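Local coordinates for putative oxidoreductase (Bacteroides fragilis NCTC 9343, PDB 3EOF), which binds flavin mononucleotide and probably acts as an oxidoreductase of the nitroreductase family, at residues V74-D80 with V151-V157; S32-T37 with D109-V113. All coordinates share one frame; numbering follows the deposited sequence.

How the contacts relate
The two contacts show how one helix can join a sheet core to a cofactor site. Contact 1 pairs the two inner strands of the sheet; contact 2 sets the loop 32-37 against helix 100-123, and their centres lie about 12 Å apart. Thr-110 and Leu-111 of that helix face contact 1: Thr-110 OG1 is 3.3 Å from Ala-79 CA, and Leu-111 CG is 3.6 Å from Ile-154 CG2. Contact 2 touches one flavin mononucleotide, to which the second subunit also contributes. Another flavin mononucleotide, not the one of contact 2, lies about 5 Å from the Thr-155 side chain; the Leu-112 side chain is also about 12 Å from a flavin other than its own.

Contact 1: residues V74-D80 with V151-V157; sequences VLTFCAD and VFPITTV
Leu-75 and Val-157 exchange a pair of backbone hydrogen bonds, each 2.8 Å between the N of one residue and the O of the other, and antiparallel pairing runs from there to Asp-80 opposite Val-151. The regular exchange breaks at Phe-77. Its carbonyl oxygen takes Ile-154 N at 2.9 Å, in the carbonyl plane, and more weakly Thr-155 N, so two residues of 151-157 face one of 74-80. Pro-153, which has no N-H to offer, sits opposite Cys-78 in a non-hydrogen-bonded pair, where none is needed.

Apolar contacts line both faces. Toward helix 100-123, Phe-77 CE1 comes within 3.7 Å of Val-157 CG2, which approaches the ring obliquely, while Val-157 CB lies at the ring edge, 3.9 Å from CE1. Phe-77 CG, anti to its own carbonyl carbon (chi1 -64°), carries CD1 close to Thr-155 O. Beyond the bulge, Ala-79 CB rests on Ile-154 CG1. On the other face Cys-78 CB touches Val-151 CG1, while Val-74 CG1 and Thr-156 CG2 are pressed together at 3.4 Å, tighter than usual for methyl groups.

Polar groups gather on this second face. Thr-76 OG1 and Thr-156 OG1 are 3.8 Å apart and share a water; Thr-156 OG1 also bonds Thr-134. The Asp-80 carboxylate lies alongside Val-151 CG2, but its oxygens turn elsewhere, OD1 capping Arg-83 N and OD2 meeting Ser-45 and Tyr-183 of the second subunit.

Ile-154 and Thr-155 together opposite Phe-77 form a classic beta bulge, set in the two inner strands of the chain's antiparallel sheet, within a nitroreductase-family domain.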
loop_
_atom_site.group_PDB
_atom_site.type_symbol
_atom_site.label_atom_id
_atom_site.label_comp_id
_atom_site.label_asym_id
_atom_site.label_seq_id
_atom_site.Cartn_x
_atom_site.Cartn_y
_atom_site.Cartn_z
ATOM N N VAL A 74 -15.949 1.901 10.476
ATOM C CA VAL A 74 -14.912 2.772 9.921
ATOM C C VAL A 74 -13.615 2.215 10.477
ATOM O O VAL A 74 -13.460 2.067 11.694
ATOM C CB VAL A 74 -15.099 4.264 10.321
ATOM C CG1 VAL A 74 -14.008 5.140 9.704
ATOM C CG2 VAL A 74 -16.473 4.714 9.880
ATOM N N LEU A 75 -12.712 1.841 9.575
ATOM C CA LEU A 75 -11.428 1.270 9.949
ATOM C C LEU A 75 -10.329 2.190 9.567
ATOM O O LEU A 75 -10.227 2.533 8.405
ATOM C CB LEU A 75 -11.192 -0.034 9.223
ATOM C CG LEU A 75 -12.165 -1.175 9.471
ATOM C CD1 LEU A 75 -11.766 -2.300 8.533
ATOM C CD2 LEU A 75 -12.157 -1.630 10.950
ATOM N N THR A 76 -9.549 2.632 10.561
ATOM C CA THR A 76 -8.369 3.477 10.352
ATOM C C THR A 76 -7.150 2.569 10.425
ATOM O O THR A 76 -6.812 2.065 11.507
ATOM C CB THR A 76 -8.290 4.621 11.376
ATOM O OG1 THR A 76 -9.487 5.413 11.300
ATOM C CG2 THR A 76 -7.064 5.510 11.119
ATOM N N PHE A 77 -6.543 2.312 9.254
ATOM C CA PHE A 77 -5.306 1.533 9.141
ATOM C C PHE A 77 -4.085 2.429 9.430
ATOM O O PHE A 77 -3.780 3.363 8.692
ATOM C CB PHE A 77 -5.215 0.906 7.767
ATOM C CG PHE A 77 -6.301 -0.085 7.500
ATOM C CD1 PHE A 77 -7.508 0.318 6.937
ATOM C CD2 PHE A 77 -6.121 -1.419 7.809
ATOM C CE1 PHE A 77 -8.496 -0.571 6.686
ATOM C CE2 PHE A 77 -7.101 -2.314 7.567
ATOM C CZ PHE A 77 -8.322 -1.880 6.997
ATOM N N CYS A 78 -3.385 2.114 10.515
ATOM C CA CYS A 78 -2.233 2.872 10.964
ATOM C C CYS A 78 -0.891 2.153 10.835
ATOM O O CYS A 78 -0.773 0.961 11.191
ATOM C CB CYS A 78 -2.414 3.212 12.445
ATOM S SG CYS A 78 -3.945 4.033 12.780
ATOM N N ALA A 79 0.089 2.894 10.314
ATOM C CA ALA A 79 1.489 2.487 10.293
ATOM C C ALA A 79 1.832 2.437 11.786
ATOM O O ALA A 79 1.496 3.339 12.504
ATOM C CB ALA A 79 2.332 3.536 9.569
ATOM N N ASP A 80 2.466 1.378 12.258
ATOM C CA ASP A 80 2.743 1.249 13.693
ATOM C C ASP A 80 4.077 0.564 13.912
ATOM O O ASP A 80 4.229 -0.642 13.673
ATOM C CB ASP A 80 1.604 0.462 14.345
ATOM C CG ASP A 80 1.703 0.340 15.863
ATOM O OD1 ASP A 80 2.808 0.341 16.396
ATOM O OD2 ASP A 80 0.639 0.183 16.517
ATOM N N VAL A 151 3.092 5.877 15.568
ATOM C CA VAL A 151 1.797 5.451 15.001
ATOM C C VAL A 151 1.323 6.618 14.157
ATOM O O VAL A 151 1.350 7.755 14.594
ATOM C CB VAL A 151 0.718 5.065 16.042
ATOM C CG1 VAL A 151 -0.526 4.538 15.331
ATOM C CG2 VAL A 151 1.268 3.974 17.066
ATOM N N PHE A 152 0.953 6.306 12.922
ATOM C CA PHE A 152 0.556 7.283 11.964
ATOM C C PHE A 152 -0.602 6.725 11.115
ATOM O O PHE A 152 -0.502 5.614 10.578
ATOM C CB PHE A 152 1.790 7.637 11.072
ATOM C CG PHE A 152 1.568 8.870 10.235
ATOM C CD1 PHE A 152 0.792 8.810 9.087
ATOM C CD2 PHE A 152 2.100 10.089 10.617
ATOM C CE1 PHE A 152 0.516 9.952 8.341
ATOM C CE2 PHE A 152 1.837 11.233 9.878
ATOM C CZ PHE A 152 1.043 11.153 8.725
ATOM N N PRO A 153 -1.706 7.485 10.970
ATOM C CA PRO A 153 -2.818 6.979 10.180
ATOM C C PRO A 153 -2.507 7.056 8.697
ATOM O O PRO A 153 -2.099 8.113 8.193
ATOM C CB PRO A 153 -3.942 7.926 10.535
ATOM C CG PRO A 153 -3.262 9.217 10.774
ATOM C CD PRO A 153 -2.003 8.846 11.490
ATOM N N ILE A 154 -2.609 5.906 8.026
ATOM C CA ILE A 154 -2.272 5.793 6.605
ATOM C C ILE A 154 -3.516 5.964 5.752
ATOM O O ILE A 154 -3.592 6.888 4.927
ATOM C CB ILE A 154 -1.548 4.443 6.284
ATOM C CG1 ILE A 154 -0.178 4.437 6.993
ATOM C CG2 ILE A 154 -1.317 4.241 4.767
ATOM C CD1 ILE A 154 0.708 5.618 6.678
ATOM N N THR A 155 -4.467 5.064 5.903
ATOM C CA THR A 155 -5.738 5.221 5.209
ATOM C C THR A 155 -6.908 4.740 6.085
ATOM O O THR A 155 -6.700 4.089 7.099
ATOM C CB THR A 155 -5.790 4.562 3.852
ATOM O OG1 THR A 155 -6.971 5.032 3.164
ATOM C CG2 THR A 155 -5.815 3.067 4.010
ATOM N N THR A 156 -8.122 5.117 5.668
ATOM C CA THR A 156 -9.347 4.806 6.365
ATOM C C THR A 156 -10.294 4.209 5.379
ATOM O O THR A 156 -10.365 4.670 4.252
ATOM C CB THR A 156 -9.983 6.072 6.958
ATOM O OG1 THR A 156 -8.990 6.708 7.772
ATOM C CG2 THR A 156 -11.229 5.692 7.820
ATOM N N VAL A 157 -10.986 3.156 5.805
ATOM C CA VAL A 157 -11.946 2.471 4.985
ATOM C C VAL A 157 -13.266 2.389 5.707
ATOM O O VAL A 157 -13.347 1.897 6.835
ATOM C CB VAL A 157 -11.448 1.074 4.674
ATOM C CG1 VAL A 157 -12.482 0.208 3.950
ATOM C CG2 VAL A 157 -10.163 1.168 3.873
HETATM O O HOH W 1 -9.801 7.698 10.338
#

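Contact 2: residues S32-T37 with D109-V113; sequences SFRAST and DTLLV. With FMN (flavin mononucleotide), chain D.
Ser-32, the last residue of helix 22-32, lays its side chain against Val-113, with OG 3.4 Å from CG1, while OG is hydrogen-bonded to Leu-29 O. The chain then folds into a type I beta turn, closed by the bond from Ala-35 N to Ser-32 O. Phe-33 leaves its backbone pointing away from the helix, yet its ring swings back so that the same Val-113 methyl meets it edge-on, in the ring plane, 3.6 Å from CD1. A chi1 of 168° turns Val-113 CG1, anti to its own backbone N, toward Ser-32 OG and Phe-33 CD1, which lie on the same side of it.

Ala-35 directs its small CB at the helix, 4.2 Å from Leu-112 CB. At Ser-36 the carbonyl oxygen approaches Leu-112 CD2 to 3.5 Å, while CB turns to the flavin, 3.4 Å from its ribityl O3'. Thr-37 completes the segment with both backbone and side chain engaged. Its N gives O3' of the cofactor a hydrogen bond of 3.1 Å, and its hydroxyl donates to Asp-109 OD2; the modelled separation is very short, so its exact length is doubtful. That carboxylate is held from several directions, OD2 also accepting from Leu-43 N and OD1 from Met-38 N. These last two bonds would hold its rotation and tie the loop to the helix. Arg-171 of the second subunit bonds Phe-33 O and Ala-35 O, Arg-9 of the second subunit bonds Arg-34 O, and both also bond the flavin, placing the site at the dimer interface.

The loop runs between helix 22-32 and strand 44-49, against helix 100-123, with Tyr-44 of that strand touching Phe-33, Asp-109 and Val-113, and with Phe-77 of strand 73-80 packed on Val-113 from the sheet.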
loop_
_atom_site.group_PDB
_atom_site.type_symbol
_atom_site.label_atom_id
_atom_site.label_comp_id
_atom_site.label_asym_id
_atom_site.label_seq_id
_atom_site.Cartn_x
_atom_site.Cartn_y
_atom_site.Cartn_z
ATOM N N SER A 32 -6.856 -10.658 6.786
ATOM C CA SER A 32 -6.093 -9.624 6.107
ATOM C C SER A 32 -4.664 -9.560 6.638
ATOM O O SER A 32 -3.731 -9.305 5.884
ATOM C CB SER A 32 -6.784 -8.271 6.202
ATOM O OG SER A 32 -6.627 -7.705 7.482
ATOM N N PHE A 33 -4.487 -9.855 7.928
ATOM C CA PHE A 33 -3.177 -9.749 8.560
ATOM C C PHE A 33 -2.214 -10.818 8.063
ATOM O O PHE A 33 -1.034 -10.743 8.351
ATOM C CB PHE A 33 -3.237 -9.756 10.095
ATOM C CG PHE A 33 -4.137 -8.711 10.709
ATOM C CD1 PHE A 33 -4.428 -7.530 10.063
ATOM C CD2 PHE A 33 -4.667 -8.916 11.986
ATOM C CE1 PHE A 33 -5.237 -6.568 10.666
ATOM C CE2 PHE A 33 -5.476 -7.992 12.558
ATOM C CZ PHE A 33 -5.773 -6.808 11.892
ATOM N N ARG A 34 -2.710 -11.782 7.296
ATOM C CA ARG A 34 -1.857 -12.738 6.595
ATOM C C ARG A 34 -1.141 -12.126 5.373
ATOM O O ARG A 34 -0.355 -12.802 4.744
ATOM C CB ARG A 34 -2.664 -13.994 6.180
ATOM C CG ARG A 34 -2.955 -14.906 7.347
ATOM C CD ARG A 34 -1.652 -15.496 7.715
ATOM N NE ARG A 34 -1.644 -16.257 8.943
ATOM C CZ ARG A 34 -0.529 -16.798 9.420
ATOM N NH1 ARG A 34 0.628 -16.660 8.744
ATOM N NH2 ARG A 34 -0.564 -17.465 10.563
ATOM N N ALA A 35 -1.427 -10.864 5.046
ATOM C CA ALA A 35 -0.744 -10.123 3.982
ATOM C C ALA A 35 0.737 -10.141 4.315
ATOM O O ALA A 35 1.140 -10.276 5.498
ATOM C CB ALA A 35 -1.253 -8.646 3.918
ATOM N N SER A 36 1.561 -10.020 3.283
ATOM C CA SER A 36 3.005 -9.997 3.462
ATOM C C SER A 36 3.312 -8.861 4.344
ATOM O O SER A 36 2.624 -7.816 4.287
ATOM C CB SER A 36 3.709 -9.816 2.138
ATOM O OG SER A 36 3.442 -10.919 1.335
ATOM N N THR A 37 4.307 -9.065 5.195
ATOM C CA THR A 37 4.744 -8.043 6.139
ATOM C C THR A 37 6.256 -8.110 6.277
ATOM O O THR A 37 6.800 -9.182 6.359
ATOM C CB THR A 37 4.078 -8.207 7.523
ATOM O OG1 THR A 37 4.773 -7.391 8.456
ATOM C CG2 THR A 37 4.113 -9.664 7.976
ATOM N N ASP A 109 3.383 -1.889 4.868
ATOM C CA ASP A 109 2.815 -3.065 5.556
ATOM C C ASP A 109 1.335 -2.851 5.726
ATOM O O ASP A 109 0.524 -3.726 5.530
ATOM C CB ASP A 109 3.444 -3.287 6.948
ATOM C CG ASP A 109 4.452 -4.448 7.008
ATOM O OD1 ASP A 109 5.111 -4.783 5.977
ATOM O OD2 ASP A 109 4.596 -4.999 8.161
ATOM N N THR A 110 1.009 -1.625 6.081
ATOM C CA THR A 110 -0.337 -1.213 6.393
ATOM C C THR A 110 -1.279 -1.183 5.207
ATOM O O THR A 110 -2.467 -1.447 5.366
ATOM C CB THR A 110 -0.293 0.195 7.039
ATOM O OG1 THR A 110 0.619 0.173 8.141
ATOM C CG2 THR A 110 -1.644 0.643 7.532
ATOM N N LEU A 111 -0.761 -0.774 4.058
ATOM C CA LEU A 111 -1.544 -0.656 2.849
ATOM C C LEU A 111 -1.823 -2.048 2.296
ATOM O O LEU A 111 -2.885 -2.278 1.749
ATOM C CB LEU A 111 -0.857 0.216 1.831
ATOM C CG LEU A 111 -0.951 1.697 2.241
ATOM C CD1 LEU A 111 0.115 2.504 1.524
ATOM C CD2 LEU A 111 -2.312 2.172 1.936
ATOM N N LEU A 112 -0.873 -2.953 2.471
ATOM C CA LEU A 112 -1.061 -4.373 2.049
ATOM C C LEU A 112 -2.183 -5.040 2.807
ATOM O O LEU A 112 -2.992 -5.749 2.234
ATOM C CB LEU A 112 0.240 -5.130 2.239
ATOM C CG LEU A 112 1.211 -5.174 1.065
ATOM C CD1 LEU A 112 1.322 -3.960 0.172
ATOM C CD2 LEU A 112 2.554 -5.560 1.598
ATOM N N VAL A 113 -2.214 -4.825 4.122
ATOM C CA VAL A 113 -3.323 -5.303 4.954
ATOM C C VAL A 113 -4.661 -4.680 4.538
ATOM O O VAL A 113 -5.663 -5.376 4.362
ATOM C CB VAL A 113 -3.079 -5.009 6.478
ATOM C CG1 VAL A 113 -4.312 -5.219 7.271
ATOM C CG2 VAL A 113 -1.964 -5.843 7.006
HETATM N N1 FMN D . 10.901 -11.270 1.717
HETATM C C2 FMN D . 12.213 -11.517 1.304
HETATM O O2 FMN D . 12.689 -12.665 1.250
HETATM N N3 FMN D . 13.049 -10.457 0.989
HETATM C C4 FMN D . 12.614 -9.132 1.029
HETATM O O4 FMN D . 13.253 -8.337 0.311
HETATM C C4A FMN D . 11.282 -8.864 1.445
HETATM N N5 FMN D . 10.781 -7.551 1.518
HETATM C C5A FMN D . 9.452 -7.296 1.892
HETATM C C6 FMN D . 8.976 -5.978 1.953
HETATM C C7 FMN D . 7.655 -5.679 2.306
HETATM C C7M FMN D . 7.018 -4.478 1.636
HETATM C C8 FMN D . 6.816 -6.749 2.646
HETATM C C8M FMN D . 5.347 -6.509 2.659
HETATM C C9 FMN D . 7.274 -8.066 2.609
HETATM C C9A FMN D . 8.599 -8.376 2.228
HETATM N N10 FMN D . 9.098 -9.701 2.155
HETATM C C10 FMN D . 10.426 -9.949 1.785
HETATM C "C1'" FMN D . 8.276 -10.877 2.582
HETATM C "C2'" FMN D . 8.222 -10.906 4.105
HETATM O "O2'" FMN D . 9.511 -11.147 4.645
HETATM C "C3'" FMN D . 7.177 -11.951 4.521
HETATM O "O3'" FMN D . 5.894 -11.488 4.140
HETATM C "C4'" FMN D . 7.198 -12.281 6.012
HETATM O "O4'" FMN D . 8.265 -13.173 6.295
HETATM C "C5'" FMN D . 5.925 -12.975 6.445
HETATM O "O5'" FMN D . 5.852 -14.149 5.677
HETATM P P FMN D . 4.529 -14.638 4.863
HETATM O O1P FMN D . 3.367 -14.724 5.821
HETATM O O2P FMN D . 4.806 -16.031 4.337
HETATM O O3P FMN D . 4.273 -13.636 3.743
HETATM O O HOH W 2 1.545 -6.112 5.900
#